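Local structure of protein HP0721 (Helicobacter pylori, 2XRH) at the interface of chains A and B. The protein is a secreted Helicobacter pylori protein of the DUF1104 family, of unknown function, whose truncated form binds nicotinic acid in the crystal. Residues are numbered along the deposited sequence; one frame, centred on the assembly and turned at random. Chains: chain A/B, Protein HP0721.

Contact 1: the interface of chains A and B. Residues chain A 70-71, 73-74, 77, 95-96; chain B 96, 99.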
# COMPACT_ATOMS: atom_id res chain seq x y z
N VAL A 70 5.35 8.00 -2.90
CA VAL A 70 5.25 6.70 -2.29
C VAL A 70 6.19 6.59 -1.08
O VAL A 70 5.82 6.04 -0.06
CB VAL A 70 5.53 5.61 -3.30
CG1 VAL A 70 5.50 4.19 -2.60
CG2 VAL A 70 4.48 5.69 -4.40
N ALA A 71 7.40 7.13 -1.18
CA ALA A 71 8.32 7.04 -0.08
C ALA A 71 7.75 7.68 1.19
O ALA A 71 7.80 7.10 2.28
CB ALA A 71 9.65 7.67 -0.41
N PHE A 73 4.56 8.40 1.77
CA PHE A 73 3.32 7.73 2.17
C PHE A 73 3.60 6.43 2.92
O PHE A 73 3.00 6.16 3.97
CB PHE A 73 2.43 7.47 0.97
CG PHE A 73 1.15 6.79 1.32
CD1 PHE A 73 0.12 7.47 1.91
CD2 PHE A 73 0.91 5.51 0.89
CE1 PHE A 73 -1.09 6.85 2.20
CE2 PHE A 73 -0.33 4.89 1.18
CZ PHE A 73 -1.30 5.57 1.84
N GLU A 74 4.52 5.64 2.41
CA GLU A 74 4.88 4.40 3.06
C GLU A 74 5.48 4.64 4.45
O GLU A 74 5.18 3.92 5.41
CB GLU A 74 5.87 3.62 2.21
CG GLU A 74 6.13 2.25 2.75
CD GLU A 74 7.12 1.54 1.91
OE1 GLU A 74 8.31 1.85 2.05
OE2 GLU A 74 6.70 0.70 1.08
N GLN A 77 2.59 5.27 6.66
CA GLN A 77 1.73 4.12 6.86
C GLN A 77 2.39 3.11 7.77
O GLN A 77 1.73 2.47 8.60
CB GLN A 77 1.31 3.49 5.52
CG GLN A 77 0.32 4.25 4.66
CD GLN A 77 -0.88 4.75 5.44
OE1 GLN A 77 -0.91 5.89 5.78
NE2 GLN A 77 -1.83 3.87 5.74
N ASP A 95 -2.94 -1.93 3.86
CA ASP A 95 -1.80 -1.13 4.15
C ASP A 95 -1.87 0.31 3.66
O ASP A 95 -1.30 1.21 4.37
CB ASP A 95 -0.54 -1.72 3.55
CG ASP A 95 0.05 -2.86 4.39
OD1 ASP A 95 -0.30 -3.12 5.59
OD2 ASP A 95 0.96 -3.49 3.79
N PHE A 96 -2.54 0.53 2.49
CA PHE A 96 -2.84 1.90 1.99
C PHE A 96 -3.77 2.65 2.95
O PHE A 96 -4.22 3.77 2.65
CB PHE A 96 -3.48 1.92 0.56
CG PHE A 96 -2.51 1.72 -0.62
CD1 PHE A 96 -1.97 2.78 -1.34
CD2 PHE A 96 -2.28 0.43 -1.14
CE1 PHE A 96 -1.08 2.57 -2.40
CE2 PHE A 96 -1.43 0.21 -2.25
CZ PHE A 96 -0.82 1.29 -2.88
N PHE B 96 1.55 -2.95 -1.36
CA PHE B 96 2.73 -2.17 -1.86
C PHE B 96 3.61 -3.05 -2.76
O PHE B 96 4.69 -2.61 -3.19
CB PHE B 96 3.62 -1.58 -0.72
CG PHE B 96 3.09 -0.30 -0.05
CD1 PHE B 96 3.50 0.97 -0.42
CD2 PHE B 96 2.30 -0.38 1.12
CE1 PHE B 96 3.00 2.12 0.20
CE2 PHE B 96 1.83 0.78 1.78
CZ PHE B 96 2.19 2.04 1.32
N ARG B 99 7.86 -3.63 -3.12
CA ARG B 99 8.62 -2.69 -2.28
C ARG B 99 8.91 -3.28 -0.96
O ARG B 99 10.01 -3.10 -0.48
CB ARG B 99 7.90 -1.35 -2.01
CG ARG B 99 7.54 -0.59 -3.11
CD ARG B 99 6.78 0.68 -2.68
NE ARG B 99 7.42 1.42 -1.57
CZ ARG B 99 8.33 2.37 -1.69
NH1 ARG B 99 8.76 2.77 -2.86
NH2 ARG B 99 8.82 2.95 -0.61
O HOH W 1 1.87 -3.57 1.31

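Contact 2: the interface of chains A and B. Residues chain A 65-68, 70, 99; chain B 68-71.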
# COMPACT_ATOMS: atom_id res chain seq x y z
N THR A 65 -3.73 12.27 0.13
CA THR A 65 -2.48 11.52 -0.06
C THR A 65 -2.08 11.27 -1.51
O THR A 65 -0.94 10.85 -1.75
CB THR A 65 -2.50 10.18 0.73
OG1 THR A 65 -3.56 9.35 0.20
CG2 THR A 65 -2.67 10.43 2.22
N ASP A 66 -2.99 11.55 -2.46
CA ASP A 66 -2.75 11.30 -3.88
C ASP A 66 -1.44 11.87 -4.40
O ASP A 66 -0.81 11.22 -5.24
CB ASP A 66 -3.90 11.88 -4.76
CG ASP A 66 -5.00 10.92 -5.05
OD1 ASP A 66 -4.85 9.70 -4.84
OD2 ASP A 66 -6.05 11.45 -5.50
N LYS A 67 -1.06 13.07 -3.97
CA LYS A 67 0.13 13.79 -4.49
C LYS A 67 1.36 13.55 -3.67
O LYS A 67 2.43 14.06 -4.02
CB LYS A 67 -0.19 15.28 -4.58
CG LYS A 67 -1.41 15.56 -5.47
CD LYS A 67 -1.56 14.67 -6.75
CE LYS A 67 -2.81 14.99 -7.66
NZ LYS A 67 -4.09 14.73 -6.95
N MET A 68 1.24 12.80 -2.57
CA MET A 68 2.43 12.46 -1.79
C MET A 68 3.28 11.51 -2.62
O MET A 68 2.76 10.79 -3.47
CB MET A 68 2.04 11.75 -0.48
CG MET A 68 1.42 12.61 0.59
SD MET A 68 0.97 11.63 2.00
CE MET A 68 2.57 11.33 2.67
N VAL A 70 5.35 8.00 -2.90
CA VAL A 70 5.25 6.70 -2.29
C VAL A 70 6.19 6.59 -1.08
O VAL A 70 5.82 6.04 -0.06
CB VAL A 70 5.53 5.61 -3.30
CG1 VAL A 70 5.50 4.19 -2.60
CG2 VAL A 70 4.48 5.69 -4.40
N ARG A 99 -7.25 5.14 2.41
CA ARG A 99 -7.50 5.43 1.00
C ARG A 99 -8.43 4.45 0.41
O ARG A 99 -9.29 4.85 -0.35
CB ARG A 99 -6.24 5.41 0.10
CG ARG A 99 -5.21 6.29 0.43
CD ARG A 99 -4.01 6.11 -0.51
NE ARG A 99 -4.37 6.06 -1.94
CZ ARG A 99 -4.47 7.10 -2.76
NH1 ARG A 99 -4.23 8.32 -2.35
NH2 ARG A 99 -4.80 6.91 -4.03
N MET B 68 7.30 8.12 -7.26
CA MET B 68 5.99 8.14 -7.89
C MET B 68 5.01 8.78 -6.91
O MET B 68 5.22 8.74 -5.70
CB MET B 68 5.51 6.72 -8.19
CG MET B 68 6.19 6.01 -9.33
SD MET B 68 5.56 4.36 -9.50
CE MET B 68 3.99 4.70 -10.20
N THR B 69 3.94 9.33 -7.44
CA THR B 69 2.83 9.76 -6.57
C THR B 69 2.08 8.52 -6.09
O THR B 69 2.02 7.50 -6.74
CB THR B 69 1.87 10.71 -7.27
OG1 THR B 69 1.19 10.03 -8.35
CG2 THR B 69 2.55 11.99 -7.78
N VAL B 70 1.46 8.65 -4.92
CA VAL B 70 0.59 7.60 -4.43
C VAL B 70 -0.52 7.29 -5.44
O VAL B 70 -0.85 6.13 -5.66
CB VAL B 70 0.01 7.96 -3.08
CG1 VAL B 70 -0.99 6.85 -2.59
CG2 VAL B 70 1.16 8.13 -2.09
N ALA B 71 -1.10 8.30 -6.07
CA ALA B 71 -2.16 8.06 -7.02
C ALA B 71 -1.69 7.14 -8.15
O ALA B 71 -2.37 6.18 -8.52
CB ALA B 71 -2.70 9.35 -7.58

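Contact 1: the interface of chains A and B
The phenyl ring of B:Phe96 lies against A:Glu74, whose CG stands 4.0 Å above the ring plane and toward the rim, while water 1 sits at an edge in the plane. The para carbon CZ points into chain A and meets CD2 of A:Phe73 at 3.7 Å, the two ring planes being about 35° apart. Within chain A, CG of A:Gln77 lies on one face of the A:Phe73 ring, with the backbone oxygen of A:Phe96 at its edge, and the A:Gln77 amide NE2 donates to A:Asp95 O (3.0 Å), tying the loop to helix 70-86. The CB of A:Asp95 closes on B:Phe96 CE2 at 3.9 Å. One face of the B:Arg99 guanidinium carries the CG1 methyl of A:Val70.

A:Glu74 and B:Arg99 illustrate a side-on paired grip. The carboxylate is carried outward on an extended chain (CG anti to the backbone N, chi1 -172°) and meets the guanidinium tip to tip. A salt-bridging hydrogen bond runs from NE to OE2 (2.8 Å), and another from NH2 to OE1 (2.9 Å). Both oxygens lie near the guanidinium plane, but are approached from above the carboxylate plane, the planes being 54° apart. Water 1 joins A:Asp95 OD2 (2.6 Å) to the backbone N of B:Phe96.

In the fold, helix 70-86 and the loop residue A:Asp95 of chain A receive the C-terminal tail of chain B, which includes the 3-10 helix 97-99.

Contact 2: the interface of chains A and B
The turn between helix 47-65 and helix 70-86 in chain A receives the N-terminal start of helix 70-86 in chain B, an example of helix capping supplied by a partner chain. The backbone N of B:Val70 donates to A:Met68 O at 2.9 Å, and the symmetric bond from A:Val70 N to B:Met68 O repeats this geometry. One residue further into the helix, B:Ala71 N donates to A:Asp66 O at 3.1 Å. Amides at a helix start, which usually lack an i-4 carbonyl, here find acceptors across the interface.

Side chains fill in around these bonds. In B:Val70, CG2 stands beside the backbone N while CG1 is anti to it (chi1 177°), which brings CG2 to 3.4 Å from A:Met68 O, the same oxygen that the amide uses. The CB methyl of B:Ala71 comes within 3.5 Å of A:Asp66 OD1.

Within chain A, A:Arg99 holds the turn. NH1 and NH2 grip A:Asp66 end-on, both reaching OD1 at 2.9 Å; NH2 meets this oxygen nearly along its C-O axis, whereas NH1 approaches 42° out of the carboxylate plane. NH1 also donates to the hydroxyl OG1 of A:Thr65 at 2.8 Å. These partners lie in the guanidinium plane, so they fix how the flat group is turned. The guanidinium, two of whose nitrogens meet OD1, would be expected to favour the ionised carboxylate of A:Asp66.

Within the fold, the site lies where helix 47-65 hands over to helix 70-86, with the C-terminal 3-10 helix 97-99 of the same chain supplying the arginine.

Contact 1 and contact 2 are adjoining patches of one two-fold symmetric interface, their C-alpha centres about 9 Å apart, and they share A:Val70 at the start of helix 70-86. Residue 99 ties them together as well: by symmetry each copy of the arginine spends NE and NH2 on the partner glutamate of contact 1, and NH1 and NH2 on its own turn in contact 2. Contact 1 is built mainly from side chains and contact 2 largely from backbone bonds, so the pairing draws on both. Such an arrangement is consistent with a dimer, although the structure alone does not show that one forms in solution.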